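Local coordinates for metagenomic carboxyl esterase MGS0156 (Uncultured organism, PDB 5D8M), which probably hydrolyses carboxylic ester bonds as an esterase of the alpha/beta-hydrolase fold, at residues 65-70 against 249-254; 295-300 against 320-325; 16-21 against 230-235. One frame throughout, in Å; residues are numbered along the deposited sequence. Where two conformers were deposited one is given.

Interaction 1 of 3, residues 65-70 against 249-254; sequences WRLAGE and AAFASR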
ATOM      1  N   TRP A  65      -6.727   2.907  13.847  1.00 15.22           N
ATOM      2  CA  TRP A  65      -8.105   3.281  14.166  1.00 15.55           C
ATOM      3  C   TRP A  65      -8.860   2.091  14.700  1.00 16.25           C
ATOM      4  O   TRP A  65      -8.658   0.968  14.236  1.00 19.73           O
ATOM      5  CB  TRP A  65      -8.838   3.825  12.938  1.00 14.98           C
ATOM      6  CG  TRP A  65      -8.398   5.185  12.534  1.00 14.65           C
ATOM      7  CD1 TRP A  65      -7.533   5.501  11.523  1.00 13.70           C
ATOM      8  CD2 TRP A  65      -8.788   6.422  13.133  1.00 16.59           C
ATOM      9  NE1 TRP A  65      -7.371   6.864  11.449  1.00 13.83           N
ATOM     10  CE2 TRP A  65      -8.122   7.453  12.434  1.00 15.68           C
ATOM     11  CE3 TRP A  65      -9.636   6.763  14.196  1.00 16.61           C
ATOM     12  CZ2 TRP A  65      -8.286   8.798  12.752  1.00 15.50           C
ATOM     13  CZ3 TRP A  65      -9.794   8.111  14.514  1.00 17.42           C
ATOM     14  CH2 TRP A  65      -9.118   9.110  13.793  1.00 16.67           C
ATOM     15  N   ARG A  66      -9.729   2.349  15.671  1.00 17.41           N
ATOM     16  CA  ARG A  66     -10.616   1.332  16.205  1.00 19.21           C
ATOM     17  C   ARG A  66     -11.967   1.385  15.516  1.00 19.38           C
ATOM     18  O   ARG A  66     -12.871   2.033  16.015  1.00 20.31           O
ATOM     19  CB  ARG A  66     -10.832   1.529  17.709  1.00 23.38           C
ATOM     20  CG  ARG A  66      -9.586   1.446  18.554  1.00 26.40           C
ATOM     21  CD  ARG A  66      -9.814   2.051  19.939  1.00 27.61           C
ATOM     22  NE  ARG A  66      -9.915   3.507  19.880  1.00 28.39           N
ATOM     23  CZ  ARG A  66     -10.098   4.295  20.938  1.00 33.76           C
ATOM     24  NH1 ARG A  66     -10.200   3.768  22.152  1.00 35.20           N
ATOM     25  NH2 ARG A  66     -10.170   5.614  20.785  1.00 33.78           N
ATOM     26  N   LEU A  67     -12.109   0.699  14.388  1.00 19.20           N
ATOM     27  CA  LEU A  67     -13.401   0.577  13.730  1.00 17.87           C
ATOM     28  C   LEU A  67     -14.231  -0.440  14.492  1.00 20.90           C
ATOM     29  O   LEU A  67     -13.703  -1.161  15.332  1.00 23.62           O
ATOM     30  CB  LEU A  67     -13.245   0.173  12.254  1.00 16.74           C
ATOM     31  CG  LEU A  67     -13.279   1.357  11.261  1.00 15.96           C
ATOM     32  CD1 LEU A  67     -12.032   2.218  11.384  1.00 15.34           C
ATOM     33  CD2 LEU A  67     -13.505   0.905   9.824  1.00 15.81           C
ATOM     34  N   ALA A  68     -15.528  -0.491  14.206  1.00 22.84           N
ATOM     35  CA  ALA A  68     -16.442  -1.369  14.942  1.00 26.62           C
ATOM     36  C   ALA A  68     -16.139  -2.844  14.686  1.00 26.15           C
ATOM     37  O   ALA A  68     -15.577  -3.212  13.650  1.00 23.80           O
ATOM     38  CB  ALA A  68     -17.913  -1.053  14.573  1.00 23.94           C
ATOM     39  N   GLY A  69     -16.519  -3.683  15.638  1.00 26.91           N
ATOM     40  CA  GLY A  69     -16.392  -5.121  15.484  1.00 28.17           C
ATOM     41  C   GLY A  69     -14.986  -5.671  15.656  1.00 24.99           C
ATOM     42  O   GLY A  69     -14.764  -6.849  15.414  1.00 25.90           O
ATOM     43  N   GLU A  70     -14.031  -4.848  16.079  1.00 22.21           N
ATOM     44  CA  GLU A  70     -12.662  -5.340  16.141  1.00 21.46           C
ATOM     45  C   GLU A  70     -12.505  -6.474  17.167  1.00 23.72           C
ATOM     46  O   GLU A  70     -12.880  -6.329  18.323  1.00 24.61           O
ATOM     47  CB  GLU A  70     -11.689  -4.206  16.457  1.00 22.39           C
ATOM     48  CG  GLU A  70     -10.220  -4.623  16.287  1.00 24.14           C
ATOM     49  CD  GLU A  70      -9.257  -3.511  16.625  1.00 27.19           C
ATOM     50  OE1 GLU A  70      -8.495  -3.662  17.595  1.00 30.47           O
ATOM     51  OE2 GLU A  70      -9.248  -2.488  15.917  1.00 28.83           O
ATOM     52  N   ALA A 249      -5.573  -0.332   5.292  1.00 12.24           N
ATOM     53  CA  ALA A 249      -6.160   0.830   4.645  1.00 11.62           C
ATOM     54  C   ALA A 249      -6.026   2.078   5.529  1.00 11.79           C
ATOM     55  O   ALA A 249      -6.645   2.167   6.583  1.00 12.17           O
ATOM     56  CB  ALA A 249      -7.626   0.557   4.306  1.00 11.88           C
ATOM     57  N   ALA A 250      -5.216   3.046   5.094  1.00 13.44           N
ATOM     58  CA  ALA A 250      -4.943   4.220   5.919  1.00 11.87           C
ATOM     59  C   ALA A 250      -6.001   5.313   5.779  1.00 13.71           C
ATOM     60  O   ALA A 250      -6.645   5.456   4.725  1.00 12.60           O
ATOM     61  CB  ALA A 250      -3.573   4.780   5.582  1.00 11.23           C
ATOM     62  N   PHE A 251      -6.192   6.062   6.869  1.00 10.50           N
ATOM     63  CA  PHE A 251      -6.813   7.368   6.807  1.00  8.95           C
ATOM     64  C   PHE A 251      -6.457   8.134   8.063  1.00 13.28           C
ATOM     65  O   PHE A 251      -6.162   7.540   9.097  1.00 14.39           O
ATOM     66  CB  PHE A 251      -8.341   7.259   6.626  1.00 10.39           C
ATOM     67  CG  PHE A 251      -9.079   6.629   7.789  1.00 11.81           C
ATOM     68  CD1 PHE A 251      -9.317   5.258   7.826  1.00 12.55           C
ATOM     69  CD2 PHE A 251      -9.577   7.414   8.811  1.00 11.04           C
ATOM     70  CE1 PHE A 251     -10.018   4.686   8.884  1.00 12.40           C
ATOM     71  CE2 PHE A 251     -10.285   6.855   9.867  1.00 14.72           C
ATOM     72  CZ  PHE A 251     -10.505   5.487   9.908  1.00 11.95           C
ATOM     73  N   ALA A 252      -6.470   9.455   7.956  1.00 13.72           N
ATOM     74  CA  ALA A 252      -6.273  10.334   9.087  1.00 15.86           C
ATOM     75  C   ALA A 252      -7.362  11.393   9.047  1.00 17.46           C
ATOM     76  O   ALA A 252      -8.039  11.541   8.036  1.00 13.61           O
ATOM     77  CB  ALA A 252      -4.895  10.975   9.045  1.00 11.51           C
ATOM     78  N   SER A 253      -7.522  12.137  10.135  1.00 19.63           N
ATOM     79  CA  SER A 253      -8.453  13.252  10.141  1.00 22.35           C
ATOM     80  C   SER A 253      -7.937  14.275   9.159  1.00 14.81           C
ATOM     81  O   SER A 253      -6.771  14.214   8.760  1.00 14.13           O
ATOM     82  CB  SER A 253      -8.585  13.862  11.537  1.00 23.74           C
ATOM     83  OG  SER A 253      -7.333  14.390  11.955  1.00 24.35           O
ATOM     84  N   ARG A 254      -8.787  15.226   8.779  1.00 17.55           N
ATOM     85  CA  ARG A 254      -8.358  16.264   7.854  1.00 18.84           C
ATOM     86  C   ARG A 254      -7.141  17.034   8.372  1.00 19.57           C
ATOM     87  O   ARG A 254      -6.194  17.283   7.633  1.00 19.18           O
ATOM     88  CB  ARG A 254      -9.502  17.231   7.574  1.00 22.25           C
ATOM     89  CG  ARG A 254      -9.169  18.180   6.469  1.00 24.01           C
ATOM     90  CD  ARG A 254     -10.289  19.141   6.190  1.00 23.40           C
ATOM     91  NE  ARG A 254     -10.037  19.838   4.934  1.00 26.58           N
ATOM     92  CZ  ARG A 254      -9.251  20.907   4.794  1.00 27.82           C
ATOM     93  NH1 ARG A 254      -9.107  21.459   3.593  1.00 24.87           N
ATOM     94  NH2 ARG A 254      -8.613  21.429   5.838  1.00 28.68           N
TER

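Interaction 2 of 3, residues 295-300 against 320-325; sequences PNADHL and NSYPRP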
ATOM      1  N   PRO A 295      -4.218   2.077   9.591  1.00 11.25           N
ATOM      2  CA  PRO A 295      -3.219   3.025  10.091  1.00 11.87           C
ATOM      3  C   PRO A 295      -3.753   4.437  10.125  1.00 12.08           C
ATOM      4  O   PRO A 295      -4.344   4.876   9.153  1.00  8.98           O
ATOM      5  CB  PRO A 295      -2.089   2.919   9.079  1.00 10.93           C
ATOM      6  CG  PRO A 295      -2.231   1.526   8.508  1.00 12.10           C
ATOM      7  CD  PRO A 295      -3.717   1.302   8.434  1.00  8.81           C
ATOM      8  N   ASN A 296      -3.543   5.119  11.241  1.00 11.05           N
ATOM      9  CA  ASN A 296      -3.938   6.506  11.416  1.00 12.63           C
ATOM     10  C   ASN A 296      -2.889   7.426  10.787  1.00 14.58           C
ATOM     11  O   ASN A 296      -1.995   7.936  11.458  1.00 11.30           O
ATOM     12  CB  ASN A 296      -4.113   6.821  12.918  1.00 15.41           C
ATOM     13  CG  ASN A 296      -4.808   8.144  13.157  1.00 18.94           C
ATOM     14  OD1 ASN A 296      -4.983   8.957  12.221  1.00 12.76           O
ATOM     15  ND2 ASN A 296      -5.190   8.390  14.416  1.00 16.43           N
ATOM     16  N   ALA A 297      -3.010   7.632   9.486  1.00 13.01           N
ATOM     17  CA  ALA A 297      -1.946   8.225   8.706  1.00 12.99           C
ATOM     18  C   ALA A 297      -2.525   8.561   7.341  1.00 11.12           C
ATOM     19  O   ALA A 297      -3.452   7.867   6.888  1.00  9.11           O
ATOM     20  CB  ALA A 297      -0.747   7.215   8.568  1.00 13.32           C
ATOM     21  N   ASP A 298      -1.970   9.559   6.653  1.00  9.37           N
ATOM     22  CA  ASP A 298      -2.459   9.847   5.313  1.00  8.77           C
ATOM     23  C   ASP A 298      -1.677   8.970   4.324  1.00 11.72           C
ATOM     24  O   ASP A 298      -0.820   8.188   4.719  1.00 10.16           O
ATOM     25  CB  ASP A 298      -2.384  11.368   4.970  1.00  9.51           C
ATOM     26  CG  ASP A 298      -0.936  11.923   4.904  1.00 16.44           C
ATOM     27  OD1 ASP A 298       0.007  11.189   4.513  1.00 14.26           O
ATOM     28  OD2 ASP A 298      -0.747  13.135   5.184  1.00 17.80           O
ATOM     29  N   HIS A 299      -2.001   9.095   3.046  1.00 11.67           N
ATOM     30  CA  HIS A 299      -1.462   8.221   2.010  1.00 10.80           C
ATOM     31  C   HIS A 299       0.060   8.120   2.016  1.00 11.77           C
ATOM     32  O   HIS A 299       0.614   7.041   1.829  1.00 10.99           O
ATOM     33  CB  HIS A 299      -1.941   8.715   0.642  1.00 10.28           C
ATOM     34  CG  HIS A 299      -1.689   7.748  -0.466  1.00 17.18           C
ATOM     35  ND1 HIS A 299      -2.360   6.547  -0.571  1.00 16.23           N
ATOM     36  CD2 HIS A 299      -0.833   7.798  -1.518  1.00 16.63           C
ATOM     37  CE1 HIS A 299      -1.941   5.910  -1.649  1.00 17.86           C
ATOM     38  NE2 HIS A 299      -1.011   6.643  -2.236  1.00 17.66           N
ATOM     39  N   LEU A 300       0.740   9.241   2.235  1.00 12.15           N
ATOM     40  CA  LEU A 300       2.204   9.249   2.173  1.00 13.57           C
ATOM     41  C   LEU A 300       2.854   8.876   3.498  1.00  8.28           C
ATOM     42  O   LEU A 300       3.859   8.154   3.550  1.00 12.39           O
ATOM     43  CB  LEU A 300       2.681  10.626   1.706  1.00 11.18           C
ATOM     44  CG  LEU A 300       2.286  10.914   0.265  1.00 14.08           C
ATOM     45  CD1 LEU A 300       2.768  12.321  -0.121  1.00 13.37           C
ATOM     46  CD2 LEU A 300       2.854   9.866  -0.692  1.00 13.52           C
ATOM     47  N   ASN A 320       3.840  13.980   7.711  1.00 13.58           N
ATOM     48  CA  ASN A 320       4.494  12.760   7.228  1.00 13.38           C
ATOM     49  C   ASN A 320       4.944  11.824   8.350  1.00 16.56           C
ATOM     50  O   ASN A 320       5.420  10.716   8.096  1.00 16.68           O
ATOM     51  CB  ASN A 320       5.696  13.147   6.356  1.00 13.08           C
ATOM     52  CG  ASN A 320       6.268  11.969   5.582  1.00 14.40           C
ATOM     53  OD1 ASN A 320       7.420  11.587   5.772  1.00 16.09           O
ATOM     54  ND2 ASN A 320       5.466  11.396   4.715  1.00 11.05           N
ATOM     55  N   SER A 321       4.804  12.279   9.590  0.51 17.10           N
ATOM     56  CA  SER A 321       5.227  11.485  10.740  0.51 19.51           C
ATOM     57  C   SER A 321       4.268  10.326  11.010  0.51 18.50           C
ATOM     58  O   SER A 321       3.063  10.528  11.172  0.51 17.69           O
ATOM     59  CB  SER A 321       5.342  12.365  11.985  0.51 21.52           C
ATOM     60  OG  SER A 321       6.359  13.327  11.812  0.51 22.15           O
ATOM     61  N   TYR A 322       4.818   9.116  11.041  1.00 15.53           N
ATOM     62  CA  TYR A 322       4.068   7.912  11.384  1.00 12.53           C
ATOM     63  C   TYR A 322       5.100   6.836  11.743  1.00 12.88           C
ATOM     64  O   TYR A 322       6.199   6.841  11.192  1.00 13.53           O
ATOM     65  CB  TYR A 322       3.168   7.424  10.227  1.00 11.65           C
ATOM     66  CG  TYR A 322       2.316   6.256  10.648  1.00 12.53           C
ATOM     67  CD1 TYR A 322       1.150   6.455  11.399  1.00 10.87           C
ATOM     68  CD2 TYR A 322       2.696   4.950  10.353  1.00 13.39           C
ATOM     69  CE1 TYR A 322       0.382   5.385  11.821  1.00 10.18           C
ATOM     70  CE2 TYR A 322       1.939   3.875  10.785  1.00 11.65           C
ATOM     71  CZ  TYR A 322       0.793   4.098  11.510  1.00 11.57           C
ATOM     72  OH  TYR A 322       0.069   3.022  11.932  1.00 13.93           O
ATOM     73  N   PRO A 323       4.764   5.909  12.663  1.00 13.87           N
ATOM     74  CA  PRO A 323       5.759   4.862  12.984  1.00 13.67           C
ATOM     75  C   PRO A 323       5.862   3.761  11.925  1.00 13.72           C
ATOM     76  O   PRO A 323       5.494   2.608  12.183  1.00 13.61           O
ATOM     77  CB  PRO A 323       5.252   4.287  14.317  1.00 12.80           C
ATOM     78  CG  PRO A 323       3.777   4.564  14.317  1.00 12.47           C
ATOM     79  CD  PRO A 323       3.655   5.923  13.631  1.00 13.34           C
ATOM     80  N   ARG A 324       6.365   4.118  10.745  1.00 14.07           N
ATOM     81  CA  ARG A 324       6.585   3.141   9.657  1.00 12.10           C
ATOM     82  C   ARG A 324       7.457   1.921  10.055  1.00  9.86           C
ATOM     83  O   ARG A 324       7.111   0.796   9.675  1.00 10.68           O
ATOM     84  CB  ARG A 324       7.192   3.861   8.418  1.00  9.47           C
ATOM     85  CG  ARG A 324       6.197   4.868   7.745  1.00 12.02           C
ATOM     86  CD  ARG A 324       6.858   5.652   6.605  1.00  9.79           C
ATOM     87  NE  ARG A 324       7.873   6.590   7.107  1.00 12.13           N
ATOM     88  CZ  ARG A 324       7.596   7.832   7.492  1.00 12.05           C
ATOM     89  NH1 ARG A 324       8.561   8.621   7.933  1.00 12.29           N
ATOM     90  NH2 ARG A 324       6.350   8.279   7.433  1.00 12.47           N
ATOM     91  N   PRO A 325       8.558   2.113  10.827  1.00 11.80           N
ATOM     92  CA  PRO A 325       9.328   0.917  11.197  1.00 13.71           C
ATOM     93  C   PRO A 325       8.512  -0.083  11.990  1.00 15.17           C
ATOM     94  O   PRO A 325       8.581  -1.283  11.705  1.00 13.36           O
ATOM     95  CB  PRO A 325      10.465   1.472  12.063  1.00 14.43           C
ATOM     96  CG  PRO A 325      10.626   2.914  11.581  1.00 13.43           C
ATOM     97  CD  PRO A 325       9.210   3.347  11.322  1.00 12.12           C
TER
HETATM   98  O   HOH W   1       2.681  12.454   4.587  1.00 13.78           O

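Interaction 3 of 3, residues 16-21 against 230-235; sequences AMSPSV and RLRFLA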
ATOM      1  N   ALA A  16     -18.272   1.432 -19.436  1.00 19.89           N
ATOM      2  CA  ALA A  16     -17.024   0.802 -19.026  1.00 20.42           C
ATOM      3  C   ALA A  16     -17.122   0.142 -17.657  1.00 19.03           C
ATOM      4  O   ALA A  16     -16.297  -0.691 -17.302  1.00 19.34           O
ATOM      5  CB  ALA A  16     -15.893   1.828 -19.035  1.00 23.04           C
HETATM    6  N   MSE A  17     -18.143   0.499 -16.890  1.00 17.50           N
HETATM    7  CA  MSE A  17     -18.218   0.059 -15.502  1.00 17.98           C
HETATM    8  C   MSE A  17     -18.813  -1.333 -15.374  1.00 17.43           C
HETATM    9  O   MSE A  17     -19.844  -1.633 -15.962  1.00 19.78           O
HETATM   10  CB  MSE A  17     -19.041   1.047 -14.677  1.00 17.69           C
HETATM   11  CG  MSE A  17     -19.139   0.695 -13.214  1.00 23.13           C
HETATM   12 SE   MSE A  17     -17.407   0.708 -12.285  0.44 26.07          SE
HETATM   13  CE  MSE A  17     -16.955   2.546 -12.491  1.00 18.86           C
ATOM     14  N   SER A  18     -18.148  -2.174 -14.591  1.00 18.45           N
ATOM     15  CA  SER A  18     -18.684  -3.465 -14.195  1.00 22.46           C
ATOM     16  C   SER A  18     -19.519  -3.311 -12.919  1.00 20.25           C
ATOM     17  O   SER A  18     -19.120  -2.564 -12.029  1.00 21.77           O
ATOM     18  CB  SER A  18     -17.549  -4.459 -13.953  1.00 24.80           C
ATOM     19  OG  SER A  18     -16.640  -4.457 -15.035  1.00 28.34           O
ATOM     20  N   PRO A  19     -20.666  -4.014 -12.828  1.00 14.95           N
ATOM     21  CA  PRO A  19     -21.482  -4.001 -11.607  1.00 14.31           C
ATOM     22  C   PRO A  19     -20.641  -4.258 -10.373  1.00 14.70           C
ATOM     23  O   PRO A  19     -19.851  -5.209 -10.337  1.00 18.11           O
ATOM     24  CB  PRO A  19     -22.477  -5.141 -11.838  1.00 14.93           C
ATOM     25  CG  PRO A  19     -22.641  -5.167 -13.301  1.00 22.79           C
ATOM     26  CD  PRO A  19     -21.269  -4.869 -13.863  1.00 20.16           C
ATOM     27  N   SER A  20     -20.775  -3.384  -9.391  1.00 14.05           N
ATOM     28  CA  SER A  20     -20.048  -3.522  -8.148  1.00 12.55           C
ATOM     29  C   SER A  20     -20.963  -3.183  -6.997  1.00 15.51           C
ATOM     30  O   SER A  20     -22.013  -2.553  -7.168  1.00 16.28           O
ATOM     31  CB  SER A  20     -18.810  -2.611  -8.142  1.00 22.21           C
ATOM     32  OG  SER A  20     -19.213  -1.240  -8.190  1.00 29.17           O
ATOM     33  N   VAL A  21     -20.562  -3.615  -5.819  1.00 11.95           N
ATOM     34  CA  VAL A  21     -21.366  -3.433  -4.630  0.52 11.83           C
ATOM     35  C   VAL A  21     -20.456  -3.177  -3.422  1.00 16.28           C
ATOM     36  O   VAL A  21     -19.390  -3.782  -3.288  1.00 14.44           O
ATOM     37  CB  VAL A  21     -22.260  -4.669  -4.399  0.52 14.93           C
ATOM     38  CG1 VAL A  21     -21.417  -5.921  -4.385  0.52 12.75           C
ATOM     39  CG2 VAL A  21     -23.079  -4.537  -3.127  0.52 16.92           C
ATOM     40  N   ARG A 230      -9.948  -1.156 -12.741  1.00 17.53           N
ATOM     41  CA  ARG A 230      -9.558  -1.966 -11.596  1.00 18.11           C
ATOM     42  C   ARG A 230     -10.667  -2.947 -11.147  1.00 13.87           C
ATOM     43  O   ARG A 230     -10.363  -4.072 -10.781  1.00 13.59           O
ATOM     44  CB  ARG A 230      -9.144  -1.051 -10.433  1.00 13.01           C
ATOM     45  CG  ARG A 230      -7.835  -0.267 -10.696  1.00 13.45           C
ATOM     46  CD  ARG A 230      -6.573  -0.939 -10.082  1.00 12.87           C
ATOM     47  NE  ARG A 230      -6.434  -2.345 -10.460  1.00 15.21           N
ATOM     48  CZ  ARG A 230      -5.732  -2.795 -11.500  1.00 17.27           C
ATOM     49  NH1 ARG A 230      -5.042  -1.960 -12.279  1.00 17.37           N
ATOM     50  NH2 ARG A 230      -5.666  -4.093 -11.736  1.00 15.73           N
ATOM     51  N   LEU A 231     -11.924  -2.516 -11.176  1.00 16.66           N
ATOM     52  CA  LEU A 231     -13.051  -3.400 -10.833  1.00 20.88           C
ATOM     53  C   LEU A 231     -13.222  -4.507 -11.874  1.00 20.03           C
ATOM     54  O   LEU A 231     -13.505  -5.650 -11.533  1.00 20.48           O
ATOM     55  CB  LEU A 231     -14.350  -2.608 -10.714  1.00 20.32           C
ATOM     56  CG  LEU A 231     -14.447  -1.803  -9.415  1.00 22.10           C
ATOM     57  CD1 LEU A 231     -15.699  -0.966  -9.410  1.00 23.77           C
ATOM     58  CD2 LEU A 231     -14.402  -2.721  -8.204  1.00 20.36           C
ATOM     59  N   ARG A 232     -13.036  -4.154 -13.138  1.00 16.97           N
ATOM     60  CA  ARG A 232     -13.099  -5.118 -14.225  1.00 22.84           C
ATOM     61  C   ARG A 232     -11.995  -6.190 -14.100  1.00 20.38           C
ATOM     62  O   ARG A 232     -12.232  -7.375 -14.356  1.00 20.96           O
ATOM     63  CB  ARG A 232     -12.999  -4.387 -15.569  1.00 26.45           C
ATOM     64  CG  ARG A 232     -12.568  -5.264 -16.719  1.00 31.30           C
ATOM     65  CD  ARG A 232     -13.630  -5.381 -17.750  1.00 43.23           C
ATOM     66  NE  ARG A 232     -13.868  -4.120 -18.443  1.00 51.27           N
ATOM     67  CZ  ARG A 232     -14.685  -3.997 -19.489  1.00 54.97           C
ATOM     68  NH1 ARG A 232     -15.333  -5.057 -19.953  1.00 56.53           N
ATOM     69  NH2 ARG A 232     -14.859  -2.816 -20.063  1.00 57.88           N
ATOM     70  N   PHE A 233     -10.795  -5.770 -13.708  1.00 16.78           N
ATOM     71  CA  PHE A 233      -9.704  -6.707 -13.462  1.00 16.66           C
ATOM     72  C   PHE A 233     -10.108  -7.739 -12.427  1.00 19.96           C
ATOM     73  O   PHE A 233      -9.877  -8.928 -12.617  1.00 18.31           O
ATOM     74  CB  PHE A 233      -8.453  -5.980 -12.983  1.00 15.48           C
ATOM     75  CG  PHE A 233      -7.346  -6.894 -12.534  1.00 22.28           C
ATOM     76  CD1 PHE A 233      -6.514  -7.494 -13.456  1.00 22.22           C
ATOM     77  CD2 PHE A 233      -7.112  -7.117 -11.181  1.00 20.30           C
ATOM     78  CE1 PHE A 233      -5.458  -8.317 -13.044  1.00 21.76           C
ATOM     79  CE2 PHE A 233      -6.065  -7.938 -10.773  1.00 17.95           C
ATOM     80  CZ  PHE A 233      -5.239  -8.520 -11.698  1.00 18.72           C
ATOM     81  N   LEU A 234     -10.708  -7.272 -11.332  1.00 18.24           N
ATOM     82  CA  LEU A 234     -11.063  -8.166 -10.225  1.00 16.56           C
ATOM     83  C   LEU A 234     -12.272  -9.017 -10.586  1.00 18.04           C
ATOM     84  O   LEU A 234     -12.417 -10.114 -10.079  1.00 21.71           O
ATOM     85  CB  LEU A 234     -11.340  -7.366  -8.947  1.00 15.60           C
ATOM     86  CG  LEU A 234     -10.089  -6.785  -8.268  1.00 17.91           C
ATOM     87  CD1 LEU A 234     -10.477  -5.875  -7.113  1.00 16.85           C
ATOM     88  CD2 LEU A 234      -9.210  -7.902  -7.765  1.00 17.31           C
ATOM     89  N   ALA A 235     -13.155  -8.503 -11.436  1.00 19.54           N
ATOM     90  CA  ALA A 235     -14.293  -9.295 -11.914  1.00 22.42           C
ATOM     91  C   ALA A 235     -13.851 -10.411 -12.851  1.00 25.60           C
ATOM     92  O   ALA A 235     -14.511 -11.447 -12.934  1.00 24.33           O
ATOM     93  CB  ALA A 235     -15.320  -8.400 -12.630  1.00 20.91           C
TER

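Interaction 1 of 3, residues 65-70 against 249-254
Trp65 lies flat against Phe251 at the C-terminal ends of the sheet strands in this alpha/beta-hydrolase fold. Phe251 sits in the loop that follows strand 244-248. Trp65 sits in the long connection between helix 34-48 and strand 87-92. The two rings form an offset stack. The five-membered ring of Trp65 and the Phe251 ring have centroids 3.8 Å apart, with planes at 9°. The overlap is shifted to the rim of each ring, so Phe251 CE2 and CZ cover the pyrrole part of the indole. Phe251 takes the crowded first torsion (chi1 65°), with CG between its backbone N and carbonyl carbon. Leu67 reaches the same ring from a different direction. Its CD1 meets Phe251 CZ tip to tip at 3.9 Å, at the edge and in the ring plane. Tyr294 and Leu274 also touch the Phe251 side chain. An alanine at Trp65 would remove the indole and would probably leave one face of Phe251 without its stacking partner and Phe251 O without this donor. Trp65 NE1 donates to Phe251 O at 2.7 Å, with an N-H...O angle of 150°; the acceptor lies near the indole plane, whereas NE1 stands above the carbonyl plane.

Interaction 2 of 3, residues 295-300 against 320-325
The loop after strand 290-293, which carries His299, packs here against the residues that lead into the C-terminal helix 324-338. Tyr322 bears most of the contact. Its CG is anti to the backbone N (chi1 -175°), which sends the ring along the other segment. Ala297 CB approaches Tyr322 CD1 at 3.5 Å. Asn296 O is equally near that atom, and Arg56 also binds this carbonyl oxygen. Further out, Pro295 CB lies 3.6 Å from Tyr322 OH. The hydroxyl itself is hydrogen-bonded to Ile63 O. Pro323 CD covers one face of the Tyr322 ring, offset toward the rim, and Pro323 takes the N-cap position of the helix.

His299 ND1 is hydrogen-bonded to Asp276 OD2. This pairing is consistent with the His-Asp part of the catalytic triad in an alpha/beta hydrolase, so segment 295-300 is probably the loop that carries the catalytic histidine. Asp298, the residue before His299, is linked to the other segment through water. One water donates to Asp298 OD1 at 3.0 Å and accepts from Asn320 ND2 at 3.0 Å. Asn320 ND2 also binds Met304 O, while Asn320 OD1 takes the N-H of Phe306. Both ends of this buried amide are therefore satisfied, and its rotation is fixed. Arg324 folds back over its own segment. Its NH2 donates to Asn320 O at 2.7 Å, almost along the C=O axis and in the guanidinium plane, with an N-H...O angle of 167°. The same NH2 binds Ala301 O, and NH1 forms a salt bridge with Asp109.

Interaction 3 of 3, residues 16-21 against 230-235
Leu231 CD1 meets two side chains of segment 16-21 at the surface. Met17 SE lies 3.7 Å from Leu231 CD1, and the two side chains cross obliquely. Met17 was deposited as selenomethionine. Its CG is anti to the backbone N (chi1 -178°), and the chain then bends at both later torsions. The bends bring the selenium back to the helix, although the side chain sets out pointing away from it. Ser20 adds a second touch: its OG is 3.7 Å from Leu231 CD1, and its CB is about as near. OG holds the crowded position between the backbone N and the carbonyl carbon of Ser20.

Ser18 faces the next residue of the helix. Its OG rests 3.7 Å from Arg232 CB, a packing contact with no hydrogen bond. Arg232 bends at its second and third torsions, and its NH2 ends 3.8 Å from Ala16 O. Arg232 NH1 has a long, weak ion pair with Glu236 on the same helix. No hydrogen bond joins the two segments, so van der Waals contact carries the pairing.

The partner is helix 227-236, which precedes strand 244-248 in the alpha/beta-hydrolase sheet. Segment 16-21 begins at the end of helix 10-16; Met17 is the first residue to leave the helical backbone, and the chain then runs on extended past the partner helix. Met17 also touches Arg227 and Ala228, one turn earlier in that helix. Leu231 further touches Asp189. The helix is itself fixed to helix 159-170. Arg230 forms a salt bridge with Glu166, and Phe233 packs on Glu166 and Val169. Arg230 NH2 stands 3.3 Å above one face of the Phe233 ring, offset toward its rim.

From the N terminus, segment 16-21 opens interaction 3, and 65-70 then opens interaction 1. Segment 230-235 closes the first loop before 249-254 closes the second, so these two contacts cross along the chain. Interaction 2 follows both in series and closes a short loop of 19 intervening residues. Interactions 1 and 2 adjoin: Phe251 N and O make probable backbone hydrogen bonds to Pro295 O and Ala297 N. Together they tie the loops after strands 244-248 and 290-293 to the connection before strand 87-92 and to the lead-in of the C-terminal helix. Interaction 3 is separate, its centre about 29 Å from that of interaction 2. It joins the N-terminal segment to helix 227-236.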